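Local coordinates for protein malate synthase (Haloferax volcanii, PDB 3OYZ) that catalyses the magnesium-dependent Claisen condensation of acetyl-CoA with glyoxylate and the hydrolysis of the malyl-CoA formed, giving malate in the glyoxylate cycle, at residues D188-T194 / L206-L212; G240-R244 / G255-L259; V124-W130 / E161-M166. All blocks are in the same frame, centred on the assembly; numbering follows the deposited sequence.

Contact 1: D188-T194 / L206-L212; sequences DGEVDYT and LPAWPEL. With MG (magnesium ion), chain D; PYR (pyruvic acid), chain C.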
loop_
_atom_site.group_PDB
_atom_site.type_symbol
_atom_site.label_atom_id
_atom_site.label_comp_id
_atom_site.label_asym_id
_atom_site.label_seq_id
_atom_site.Cartn_x
_atom_site.Cartn_y
_atom_site.Cartn_z
ATOM N N ASP A 188 -1.644 -6.402 -14.098
ATOM C CA ASP A 188 -2.604 -6.810 -13.082
ATOM C C ASP A 188 -3.814 -7.536 -13.663
ATOM O O ASP A 188 -4.313 -7.128 -14.722
ATOM C CB ASP A 188 -3.090 -5.603 -12.300
ATOM C CG ASP A 188 -1.999 -5.086 -11.377
ATOM O OD1 ASP A 188 -1.178 -5.950 -11.018
ATOM O OD2 ASP A 188 -1.915 -3.898 -11.091
ATOM N N GLY A 189 -4.289 -8.541 -12.931
ATOM C CA GLY A 189 -5.511 -9.216 -13.288
ATOM C C GLY A 189 -6.508 -9.061 -12.168
ATOM O O GLY A 189 -6.692 -9.975 -11.399
ATOM N N GLU A 190 -7.208 -7.939 -12.126
ATOM C CA GLU A 190 -8.057 -7.621 -10.980
ATOM C C GLU A 190 -9.168 -8.628 -10.722
ATOM O O GLU A 190 -9.592 -8.759 -9.571
ATOM C CB GLU A 190 -8.624 -6.210 -11.035
ATOM C CG GLU A 190 -7.738 -5.110 -10.445
ATOM C CD GLU A 190 -6.781 -4.482 -11.448
ATOM O OE1 GLU A 190 -6.583 -5.141 -12.486
ATOM O OE2 GLU A 190 -6.192 -3.401 -11.191
ATOM N N VAL A 191 -9.588 -9.363 -11.748
ATOM C CA VAL A 191 -10.776 -10.208 -11.595
ATOM C C VAL A 191 -10.383 -11.476 -10.827
ATOM O O VAL A 191 -10.947 -11.757 -9.772
ATOM C CB VAL A 191 -11.469 -10.555 -12.929
ATOM C CG1 VAL A 191 -12.787 -11.219 -12.566
ATOM C CG2 VAL A 191 -11.759 -9.276 -13.687
ATOM N N ASP A 192 -9.433 -12.236 -11.350
ATOM C CA ASP A 192 -8.956 -13.390 -10.596
ATOM C C ASP A 192 -8.266 -12.973 -9.280
ATOM O O ASP A 192 -8.324 -13.714 -8.286
ATOM C CB ASP A 192 -7.971 -14.155 -11.458
ATOM C CG ASP A 192 -8.677 -15.123 -12.434
ATOM O OD1 ASP A 192 -9.581 -15.799 -11.913
ATOM O OD2 ASP A 192 -8.361 -15.106 -13.653
ATOM N N TYR A 193 -7.737 -11.755 -9.221
ATOM C CA TYR A 193 -7.122 -11.319 -7.972
ATOM C C TYR A 193 -8.178 -11.113 -6.912
ATOM O O TYR A 193 -8.019 -11.533 -5.769
ATOM C CB TYR A 193 -6.394 -10.004 -8.250
ATOM C CG TYR A 193 -5.658 -9.430 -7.044
ATOM C CD1 TYR A 193 -4.401 -9.919 -6.697
ATOM C CD2 TYR A 193 -6.205 -8.376 -6.305
ATOM C CE1 TYR A 193 -3.691 -9.352 -5.575
ATOM C CE2 TYR A 193 -5.521 -7.820 -5.235
ATOM C CZ TYR A 193 -4.251 -8.269 -4.911
ATOM O OH TYR A 193 -3.679 -7.656 -3.801
ATOM N N THR A 194 -9.306 -10.503 -7.279
ATOM C CA THR A 194 -10.464 -10.363 -6.375
ATOM C C THR A 194 -10.894 -11.663 -5.779
ATOM O O THR A 194 -11.161 -11.730 -4.563
ATOM C CB THR A 194 -11.675 -9.773 -7.127
ATOM O OG1 THR A 194 -11.288 -8.453 -7.469
ATOM C CG2 THR A 194 -12.986 -9.663 -6.235
ATOM N N LEU A 206 -15.797 -4.853 -9.475
ATOM C CA LEU A 206 -14.431 -5.022 -8.974
ATOM C C LEU A 206 -14.058 -3.953 -7.961
ATOM O O LEU A 206 -14.308 -2.761 -8.180
ATOM C CB LEU A 206 -13.454 -4.921 -10.141
ATOM C CG LEU A 206 -13.516 -6.041 -11.155
ATOM C CD1 LEU A 206 -12.412 -5.705 -12.185
ATOM C CD2 LEU A 206 -13.233 -7.410 -10.555
ATOM N N PRO A 207 -13.451 -4.343 -6.816
ATOM C CA PRO A 207 -12.785 -3.309 -6.036
ATOM C C PRO A 207 -11.701 -2.586 -6.893
ATOM O O PRO A 207 -11.169 -3.094 -7.870
ATOM C CB PRO A 207 -12.045 -4.109 -4.919
ATOM C CG PRO A 207 -12.611 -5.452 -4.955
ATOM C CD PRO A 207 -13.190 -5.712 -6.350
ATOM N N ALA A 208 -11.274 -1.414 -6.466
ATOM C CA ALA A 208 -10.277 -0.626 -7.181
ATOM C C ALA A 208 -8.802 -1.047 -6.964
ATOM O O ALA A 208 -7.933 -0.735 -7.807
ATOM C CB ALA A 208 -10.521 0.851 -6.816
ATOM N N TRP A 209 -8.531 -1.765 -5.868
ATOM C CA TRP A 209 -7.161 -2.267 -5.490
ATOM C C TRP A 209 -6.032 -1.286 -5.792
ATOM O O TRP A 209 -5.069 -1.614 -6.499
ATOM C CB TRP A 209 -6.895 -3.545 -6.289
ATOM C CG TRP A 209 -7.859 -4.651 -6.031
ATOM C CD1 TRP A 209 -8.706 -5.259 -6.909
ATOM C CD2 TRP A 209 -7.956 -5.362 -4.790
ATOM N NE1 TRP A 209 -9.328 -6.293 -6.278
ATOM C CE2 TRP A 209 -8.884 -6.389 -4.977
ATOM C CE3 TRP A 209 -7.292 -5.242 -3.557
ATOM C CZ2 TRP A 209 -9.240 -7.280 -3.942
ATOM C CZ3 TRP A 209 -7.601 -6.158 -2.541
ATOM C CH2 TRP A 209 -8.593 -7.149 -2.737
ATOM N N PRO A 210 -6.086 -0.092 -5.187
ATOM C CA PRO A 210 -4.993 0.859 -5.463
ATOM C C PRO A 210 -3.631 0.330 -5.093
ATOM O O PRO A 210 -2.659 0.592 -5.793
ATOM C CB PRO A 210 -5.299 2.084 -4.553
ATOM C CG PRO A 210 -6.387 1.632 -3.602
ATOM C CD PRO A 210 -7.038 0.360 -4.144
ATOM N N GLU A 211 -3.531 -0.394 -3.976
ATOM C CA GLU A 211 -2.216 -0.926 -3.553
ATOM C C GLU A 211 -1.641 -1.959 -4.489
ATOM O O GLU A 211 -0.420 -1.962 -4.718
ATOM C CB GLU A 211 -2.221 -1.551 -2.144
ATOM C CG GLU A 211 -2.700 -0.572 -1.057
ATOM C CD GLU A 211 -4.227 -0.496 -0.903
ATOM O OE1 GLU A 211 -4.987 -1.114 -1.717
ATOM O OE2 GLU A 211 -4.672 0.242 0.011
ATOM N N LEU A 212 -2.503 -2.796 -5.065
ATOM C CA LEU A 212 -2.001 -3.733 -6.062
ATOM C C LEU A 212 -1.330 -2.997 -7.216
ATOM O O LEU A 212 -0.274 -3.400 -7.656
ATOM C CB LEU A 212 -3.103 -4.648 -6.595
ATOM C CG LEU A 212 -2.726 -5.546 -7.752
ATOM C CD1 LEU A 212 -1.566 -6.549 -7.522
ATOM C CD2 LEU A 212 -3.950 -6.183 -8.443
HETATM MG MG MG D . -7.398 -13.882 -14.725
HETATM C C PYR C . -8.188 -11.246 -14.666
HETATM O O PYR C . -8.206 -12.317 -13.969
HETATM O OXT PYR C . -8.503 -10.095 -14.191
HETATM C CA PYR C . -7.664 -11.348 -15.955
HETATM O O3 PYR C . -7.220 -12.493 -16.393
HETATM C CB PYR C . -7.531 -10.138 -16.803
HETATM O O HOH W 1 -8.972 -14.510 -16.380
HETATM O O HOH W 2 -6.251 -15.103 -15.810
#
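At the C-terminal mouth of the TIM barrel, the helix that starts at E190 and lines the pyruvate and magnesium site is backed by W209 and L212, which press on Y193. The edge of the Y193 ring stands on the face of the W209 indole, a T-shaped pair with planes at 84° and CE2 of Y193 3.5 Å from CD2 of W209. On one face of the same tyrosine lies L212, whose CD2 sits 3.8 Å from the ring centroid, almost on the ring normal. With CG of Y193 anti to the backbone N (chi1 -178°), the ring lies with one face under L212 and its edge against W209, and its OH goes on to E163. In the indole plane, NE1 of W209 gives a nearly straight hydrogen bond to OG1 of T194 (3.2 Å, 171°). That hydroxyl in turn donates to the E190 carbonyl, OG1 to O 2.7 Å, while the T194 amide reaches the same oxygen from the opposite face. A leucine in place of W209 would probably leave the T194 hydroxyl without its donor and the Y193 edge without a flat surface to rest on. Alongside, CD1 of L206 touches CG2 of V191, and CG of E190 passes by CD1 of W209 on the way to a carboxylate paired with R244. The other side of this helix turn holds the ligand: N of V191 donates to OXT of pyruvate at 2.8 Å and N of D192 to its O at 2.9 Å. OD2 of D192 binds magnesium at 1.9 Å, with E158 as the other protein ligand. Such a helix start, binding a carboxylate through backbone amides next to an acidic metal ligand, belongs to the active site of the HpcH/HpaI aldolase family.

Contact 2: G240-R244 / G255-L259; sequences GYRER and GIWSL. With ACO (acetyl coenzyme *a), chain B; PYR (pyruvic acid), chain C.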
loop_
_atom_site.group_PDB
_atom_site.type_symbol
_atom_site.label_atom_id
_atom_site.label_comp_id
_atom_site.label_asym_id
_atom_site.label_seq_id
_atom_site.Cartn_x
_atom_site.Cartn_y
_atom_site.Cartn_z
ATOM N N GLY A 240 -15.757 6.356 -16.976
ATOM C CA GLY A 240 -15.105 5.500 -15.965
ATOM C C GLY A 240 -13.739 4.999 -16.414
ATOM O O GLY A 240 -12.796 5.068 -15.664
ATOM N N TYR A 241 -13.613 4.521 -17.649
ATOM C CA TYR A 241 -12.358 4.026 -18.187
ATOM C C TYR A 241 -11.373 5.177 -18.201
ATOM O O TYR A 241 -10.222 4.999 -17.758
ATOM C CB TYR A 241 -12.565 3.435 -19.568
ATOM C CG TYR A 241 -11.476 2.569 -20.193
ATOM C CD1 TYR A 241 -10.882 1.503 -19.498
ATOM C CD2 TYR A 241 -11.107 2.789 -21.525
ATOM C CE1 TYR A 241 -9.926 0.671 -20.143
ATOM C CE2 TYR A 241 -10.179 1.998 -22.176
ATOM C CZ TYR A 241 -9.606 0.934 -21.482
ATOM O OH TYR A 241 -8.720 0.180 -22.201
ATOM N N ARG A 242 -11.823 6.370 -18.592
ATOM C CA ARG A 242 -10.892 7.493 -18.598
ATOM C C ARG A 242 -10.396 7.869 -17.214
ATOM O O ARG A 242 -9.210 8.151 -17.057
ATOM C CB ARG A 242 -11.472 8.794 -19.202
ATOM C CG ARG A 242 -11.651 8.768 -20.700
ATOM C CD ARG A 242 -12.532 9.954 -21.111
ATOM N NE ARG A 242 -12.682 9.845 -22.551
ATOM C CZ ARG A 242 -13.516 10.572 -23.280
ATOM N NH1 ARG A 242 -14.264 11.490 -22.683
ATOM N NH2 ARG A 242 -13.569 10.384 -24.597
ATOM N N GLU A 243 -11.297 7.946 -16.246
ATOM C CA GLU A 243 -10.922 8.287 -14.864
ATOM C C GLU A 243 -9.958 7.217 -14.256
ATOM O O GLU A 243 -9.044 7.570 -13.495
ATOM C CB GLU A 243 -12.198 8.283 -14.006
ATOM C CG GLU A 243 -13.063 9.533 -14.302
ATOM C CD GLU A 243 -14.393 9.524 -13.547
ATOM O OE1 GLU A 243 -14.763 8.490 -12.927
ATOM O OE2 GLU A 243 -15.098 10.559 -13.604
ATOM N N ARG A 244 -10.195 5.937 -14.563
ATOM C CA ARG A 244 -9.307 4.855 -14.088
ATOM C C ARG A 244 -7.917 5.034 -14.708
ATOM O O ARG A 244 -6.885 4.936 -14.026
ATOM C CB ARG A 244 -9.900 3.493 -14.456
ATOM C CG ARG A 244 -8.936 2.345 -14.137
ATOM C CD ARG A 244 -8.575 2.452 -12.588
ATOM N NE ARG A 244 -8.040 1.147 -12.235
ATOM C CZ ARG A 244 -8.693 0.204 -11.584
ATOM N NH1 ARG A 244 -9.919 0.411 -11.056
ATOM N NH2 ARG A 244 -8.075 -0.954 -11.510
ATOM N N GLY A 255 -0.023 1.807 -18.889
ATOM C CA GLY A 255 -0.746 0.960 -19.830
ATOM C C GLY A 255 -1.985 0.360 -19.217
ATOM O O GLY A 255 -2.064 0.241 -17.982
ATOM N N ILE A 256 -2.944 -0.064 -20.034
ATOM C CA ILE A 256 -4.159 -0.630 -19.467
ATOM C C ILE A 256 -4.657 -1.721 -20.374
ATOM O O ILE A 256 -4.386 -1.673 -21.555
ATOM C CB ILE A 256 -5.283 0.413 -19.113
ATOM C CG1 ILE A 256 -6.439 -0.236 -18.329
ATOM C CG2 ILE A 256 -5.763 1.131 -20.452
ATOM C CD1 ILE A 256 -7.372 0.755 -17.597
ATOM N N TRP A 257 -5.361 -2.709 -19.832
ATOM C CA TRP A 257 -5.939 -3.771 -20.651
ATOM C C TRP A 257 -7.126 -3.128 -21.436
ATOM O O TRP A 257 -7.789 -2.236 -20.916
ATOM C CB TRP A 257 -6.525 -4.802 -19.714
ATOM C CG TRP A 257 -6.739 -6.194 -20.201
ATOM C CD1 TRP A 257 -7.618 -6.626 -21.204
ATOM C CD2 TRP A 257 -6.157 -7.373 -19.629
ATOM N NE1 TRP A 257 -7.510 -7.997 -21.326
ATOM C CE2 TRP A 257 -6.644 -8.478 -20.364
ATOM C CE3 TRP A 257 -5.210 -7.596 -18.596
ATOM C CZ2 TRP A 257 -6.244 -9.787 -20.079
ATOM C CZ3 TRP A 257 -4.787 -8.875 -18.335
ATOM C CH2 TRP A 257 -5.319 -9.982 -19.058
ATOM N N SER A 258 -7.335 -3.570 -22.673
ATOM C CA SER A 258 -8.480 -3.142 -23.501
ATOM C C SER A 258 -9.314 -4.338 -23.866
ATOM O O SER A 258 -8.741 -5.372 -24.181
ATOM C CB SER A 258 -7.947 -2.478 -24.766
ATOM O OG SER A 258 -7.601 -1.200 -24.338
ATOM N N LEU A 259 -10.641 -4.275 -23.732
ATOM C CA LEU A 259 -11.447 -5.483 -23.968
ATOM C C LEU A 259 -12.139 -5.360 -25.347
ATOM O O LEU A 259 -12.680 -6.332 -25.887
ATOM C CB LEU A 259 -12.501 -5.692 -22.865
ATOM C CG LEU A 259 -11.839 -5.965 -21.499
ATOM C CD1 LEU A 259 -12.885 -6.014 -20.443
ATOM C CD2 LEU A 259 -11.135 -7.317 -21.681
HETATM N N1A ACO B . -11.266 -8.791 -30.309
HETATM C C2A ACO B . -11.600 -8.726 -31.612
HETATM N N3A ACO B . -12.762 -8.172 -32.001
HETATM C C4A ACO B . -13.672 -7.671 -31.127
HETATM C C5A ACO B . -13.330 -7.726 -29.689
HETATM C C6A ACO B . -12.058 -8.365 -29.300
HETATM N N6A ACO B . -11.806 -8.439 -27.965
HETATM N N7A ACO B . -14.350 -7.188 -29.008
HETATM C C8A ACO B . -15.285 -6.833 -29.921
HETATM N N9A ACO B . -14.866 -7.070 -31.172
HETATM C C1B ACO B . -15.675 -6.752 -32.393
HETATM C C2B ACO B . -17.132 -7.065 -32.080
HETATM O O2B ACO B . -17.371 -8.448 -32.336
HETATM C C3B ACO B . -17.887 -6.120 -32.993
HETATM O O3B ACO B . -17.789 -6.769 -34.264
HETATM P P3B ACO B . -18.811 -6.569 -35.540
HETATM O O7A ACO B . -17.938 -5.665 -36.397
HETATM O O8A ACO B . -20.017 -5.963 -34.852
HETATM O O9A ACO B . -19.095 -7.946 -36.098
HETATM C C4B ACO B . -17.003 -4.884 -32.973
HETATM O O4B ACO B . -15.669 -5.354 -32.734
HETATM C C5B ACO B . -17.373 -3.943 -31.832
HETATM O O5B ACO B . -17.712 -4.762 -30.712
HETATM P P1A ACO B . -18.434 -4.172 -29.406
HETATM O O1A ACO B . -19.843 -3.720 -29.618
HETATM O O2A ACO B . -17.508 -3.088 -28.936
HETATM O O3A ACO B . -18.497 -5.290 -28.262
HETATM P P2A ACO B . -19.521 -6.521 -28.320
HETATM O O4A ACO B . -19.354 -6.894 -29.758
HETATM O O5A ACO B . -20.735 -6.134 -27.501
HETATM O O6A ACO B . -18.877 -7.706 -27.410
HETATM C CBP ACO B . -17.455 -8.689 -25.661
HETATM C CCP ACO B . -18.402 -7.553 -26.063
HETATM C CDP ACO B . -18.155 -10.043 -25.761
HETATM C CEP ACO B . -17.099 -8.467 -24.196
HETATM C CAP ACO B . -16.210 -8.767 -26.552
HETATM O OAP ACO B . -15.743 -7.427 -26.628
HETATM C C9P ACO B . -15.094 -9.628 -25.996
HETATM O O9P ACO B . -15.213 -10.858 -25.982
HETATM N N8P ACO B . -14.025 -8.978 -25.507
HETATM C C7P ACO B . -12.909 -9.745 -24.970
HETATM C C6P ACO B . -13.201 -10.382 -23.603
HETATM C C5P ACO B . -11.859 -10.884 -23.103
HETATM O O5P ACO B . -10.850 -10.711 -23.784
HETATM N N4P ACO B . -11.869 -11.444 -21.894
HETATM C C3P ACO B . -10.692 -11.951 -21.211
HETATM C C2P ACO B . -9.747 -10.822 -20.791
HETATM S S1P ACO B . -10.402 -10.447 -19.191
HETATM C C ACO B . -9.849 -11.579 -18.073
HETATM O O ACO B . -9.365 -12.650 -18.384
HETATM C CH3 ACO B . -10.030 -11.234 -16.627
HETATM C C PYR C . -8.188 -11.246 -14.666
HETATM O O PYR C . -8.206 -12.317 -13.969
HETATM O OXT PYR C . -8.503 -10.095 -14.191
HETATM C CA PYR C . -7.664 -11.348 -15.955
HETATM O O3 PYR C . -7.220 -12.493 -16.393
HETATM C CB PYR C . -7.531 -10.138 -16.803
#
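Hydrogen bonds at the tyrosine hydroxyl make the polar half of the contact between Y241 and the strand 255-258. OH of Y241 donates to the W257 carbonyl oxygen at 2.9 Å, tilted 33° from the carbonyl plane, and accepts from OG of S258 at 2.8 Å. One hydroxyl is thus gripped by a backbone and a side-chain group of successive residues, which fixes the end of the ring against the strand. The apolar half is carried by I256, whose chain runs past the tyrosine in the opposite direction: CD1 lies 3.6 Å from CE1 of Y241, and CG2 approaches the hydroxyl. CG1 of I256 is anti to the backbone N (chi1 -171°), and the extended chain continues toward the helix, where CD1 also meets CG of R244. The guanidinium of R244 turns elsewhere, to salt bridges with D229 and E190.

Ligand contacts gather at the C-terminal end of the strand, at W257 and at L259 just beyond it. One face of the W257 ring receives the pyruvate methyl, CB being 3.2 Å from CH2 of the indole, and NE1 is hydrogen-bonded to T16. The L259 carbonyl oxygen accepts from N8P (3.0 Å) and N6A (3.1 Å) of acetyl-CoA, joining the pantetheine arm and the adenine at one atom.

Helix 238-249 runs roughly antiparallel to the strand, their local axes 153° apart and 10.8 Å at closest approach, within the unit formed by strand 226-229, this helix and strand 255-258. Helix 261-269 packs beside both Y241 and I256, while strand 13-18 pairs with the strand as its neighbour in the barrel.

Contact 3: V124-W130 / E161-M166; sequences VGGIDDW and EAELAM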
loop_
_atom_site.group_PDB
_atom_site.type_symbol
_atom_site.label_atom_id
_atom_site.label_comp_id
_atom_site.label_asym_id
_atom_site.label_seq_id
_atom_site.Cartn_x
_atom_site.Cartn_y
_atom_site.Cartn_z
ATOM N N VAL A 124 0.332 -16.923 -12.274
ATOM C CA VAL A 124 1.638 -17.286 -11.726
ATOM C C VAL A 124 1.511 -17.151 -10.165
ATOM O O VAL A 124 0.581 -16.500 -9.656
ATOM C CB VAL A 124 2.760 -16.452 -12.361
ATOM C CG1 VAL A 124 2.935 -16.754 -13.919
ATOM C CG2 VAL A 124 2.561 -14.953 -12.087
ATOM N N GLY A 125 2.386 -17.816 -9.429
ATOM C CA GLY A 125 2.370 -17.781 -7.956
ATOM C C GLY A 125 3.645 -17.105 -7.486
ATOM O O GLY A 125 3.953 -16.019 -7.996
ATOM N N GLY A 126 4.394 -17.750 -6.574
ATOM C CA GLY A 126 5.691 -17.198 -6.106
ATOM C C GLY A 126 6.772 -17.311 -7.153
ATOM O O GLY A 126 6.561 -17.922 -8.234
ATOM N N ILE A 127 7.942 -16.742 -6.862
ATOM C CA ILE A 127 8.965 -16.677 -7.899
ATOM C C ILE A 127 9.396 -18.065 -8.398
ATOM O O ILE A 127 9.763 -18.226 -9.570
ATOM C CB ILE A 127 10.147 -15.820 -7.363
ATOM C CG1 ILE A 127 11.058 -15.458 -8.556
ATOM C CG2 ILE A 127 10.947 -16.628 -6.268
ATOM C CD1 ILE A 127 10.329 -14.312 -9.362
ATOM N N ASP A 128 9.262 -19.127 -7.591
ATOM C CA ASP A 128 9.705 -20.419 -8.106
ATOM C C ASP A 128 8.708 -20.937 -9.187
ATOM O O ASP A 128 9.159 -21.600 -10.111
ATOM C CB ASP A 128 9.857 -21.468 -6.976
ATOM C CG ASP A 128 11.195 -21.250 -6.240
ATOM O OD1 ASP A 128 12.021 -20.364 -6.621
ATOM O OD2 ASP A 128 11.498 -21.986 -5.316
ATOM N N ASP A 129 7.442 -20.553 -9.110
ATOM C CA ASP A 129 6.468 -20.870 -10.214
ATOM C C ASP A 129 6.820 -20.036 -11.465
ATOM O O ASP A 129 6.709 -20.524 -12.609
ATOM C CB ASP A 129 5.044 -20.464 -9.823
ATOM C CG ASP A 129 3.984 -20.839 -10.912
ATOM O OD1 ASP A 129 3.938 -22.042 -11.313
ATOM O OD2 ASP A 129 3.324 -19.897 -11.427
ATOM N N TRP A 130 7.238 -18.777 -11.312
ATOM C CA TRP A 130 7.715 -18.035 -12.502
ATOM C C TRP A 130 8.930 -18.674 -13.141
ATOM O O TRP A 130 9.082 -18.651 -14.376
ATOM C CB TRP A 130 8.100 -16.542 -12.229
ATOM C CG TRP A 130 7.033 -15.684 -11.581
ATOM C CD1 TRP A 130 6.047 -16.046 -10.704
ATOM C CD2 TRP A 130 6.996 -14.249 -11.645
ATOM N NE1 TRP A 130 5.379 -14.939 -10.244
ATOM C CE2 TRP A 130 5.974 -13.813 -10.768
ATOM C CE3 TRP A 130 7.784 -13.309 -12.321
ATOM C CZ2 TRP A 130 5.633 -12.458 -10.597
ATOM C CZ3 TRP A 130 7.470 -11.923 -12.128
ATOM C CH2 TRP A 130 6.385 -11.533 -11.302
ATOM N N GLU A 161 0.263 -14.272 -3.871
ATOM C CA GLU A 161 1.626 -14.815 -3.909
ATOM C C GLU A 161 2.386 -14.082 -5.024
ATOM O O GLU A 161 3.589 -13.878 -4.879
ATOM C CB GLU A 161 1.694 -16.340 -4.240
ATOM C CG GLU A 161 1.195 -17.329 -3.249
ATOM C CD GLU A 161 1.423 -18.802 -3.728
ATOM O OE1 GLU A 161 0.430 -19.337 -4.273
ATOM O OE2 GLU A 161 2.551 -19.381 -3.627
ATOM N N ALA A 162 1.759 -13.778 -6.184
ATOM C CA ALA A 162 2.547 -13.252 -7.271
ATOM C C ALA A 162 2.828 -11.803 -6.900
ATOM O O ALA A 162 3.810 -11.258 -7.397
ATOM C CB ALA A 162 1.678 -13.229 -8.565
ATOM N N GLU A 163 1.885 -11.137 -6.250
ATOM C CA GLU A 163 2.116 -9.740 -5.836
ATOM C C GLU A 163 3.345 -9.643 -4.950
ATOM O O GLU A 163 4.213 -8.772 -5.148
ATOM C CB GLU A 163 0.917 -9.156 -5.062
ATOM C CG GLU A 163 1.110 -7.711 -4.560
ATOM C CD GLU A 163 -0.124 -7.274 -3.770
ATOM O OE1 GLU A 163 -1.042 -8.108 -3.690
ATOM O OE2 GLU A 163 -0.240 -6.167 -3.192
ATOM N N LEU A 164 3.429 -10.532 -3.964
ATOM C CA LEU A 164 4.667 -10.590 -3.122
ATOM C C LEU A 164 5.924 -10.986 -3.911
ATOM O O LEU A 164 7.026 -10.450 -3.638
ATOM C CB LEU A 164 4.468 -11.610 -1.980
ATOM C CG LEU A 164 3.439 -11.144 -0.930
ATOM C CD1 LEU A 164 3.029 -12.245 0.049
ATOM C CD2 LEU A 164 3.928 -9.903 -0.184
ATOM N N ALA A 165 5.750 -11.856 -4.926
ATOM C CA ALA A 165 6.936 -12.306 -5.681
ATOM C C ALA A 165 7.581 -11.138 -6.431
ATOM O O ALA A 165 8.772 -11.182 -6.774
ATOM C CB ALA A 165 6.626 -13.428 -6.722
ATOM N N MET A 166 6.898 -10.018 -6.606
ATOM C CA MET A 166 7.537 -8.916 -7.383
ATOM C C MET A 166 8.603 -8.232 -6.512
ATOM O O MET A 166 9.511 -7.591 -7.067
ATOM C CB MET A 166 6.524 -7.864 -7.872
ATOM C CG MET A 166 5.572 -8.350 -8.920
ATOM S SD MET A 166 4.461 -7.018 -9.442
ATOM C CE MET A 166 3.242 -6.951 -8.143
HETATM O O HOH W 3 3.277 -20.504 -5.988
#
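W130 lays its six-membered ring beside A165 and M166, with CZ2 4.1 Å from CB of A165 and CH2 equally far from CG of M166. The A162 carbonyl oxygen comes up at the ring edge, near its plane. CG of W130 lies anti to its own carbonyl carbon (chi1 -55°), an orientation that turns the indole back over the preceding loop, where NE1 donates to the G125 carbonyl oxygen at 2.9 Å from above the carbonyl plane, 39° out of it. The same oxygen faces the helix and meets CA of A162 at 3.2 Å in a CA-H...O contact.

Small residues permit this close approach of main chains. G125 and A162 have their CA atoms 4.6 Å apart, and a side chain on G125 would come near the E161 carboxylate. CB of A162 packs against the carbonyl oxygen of V124 and its CG2 methyl, while CB of A165 sits 3.6 Å from the amide N of I127, at the first turn of helix 127-143. No direct hydrogen bond links the two segments; instead a water accepts from the G126 amide and donates to OE2 of E161 at 2.7 Å, bridging loop and helix. That carboxylate also forms a salt bridge with R170 of the second subunit. Within the loop, the G125 amide donates to OD2 of D129, a carboxylate oxygen that also receives NE1 of W87, so the glycine turn is held by its own helix.

The arrangement joins two successive beta-alpha connections of the TIM barrel: the loop from strand 118-121 into helix 127-143 rests against the short helix that follows strand 152-157, through a glycine-alanine interface at the C-terminal ends of the strands.

Followed from the N terminus, the three contacts come in series, each closing its loop before the next opens. Contact 3 closes first, over helix 127-143 and strand 152-157; contact 1 then closes a short excursion between helices 190-197 and 210-223, and contact 2 spans the end of helix 238-249 and the turn into strand 255-258. Contact 1 is the middle member in space as well. It reaches contact 3 through Y193 and E163, and contact 2 through the E190-R244 salt bridge, while contacts 2 and 3 do not touch. Contacts 1 and 2 both border pyruvate, whereas contacts 1 and 3 both meet the second subunit.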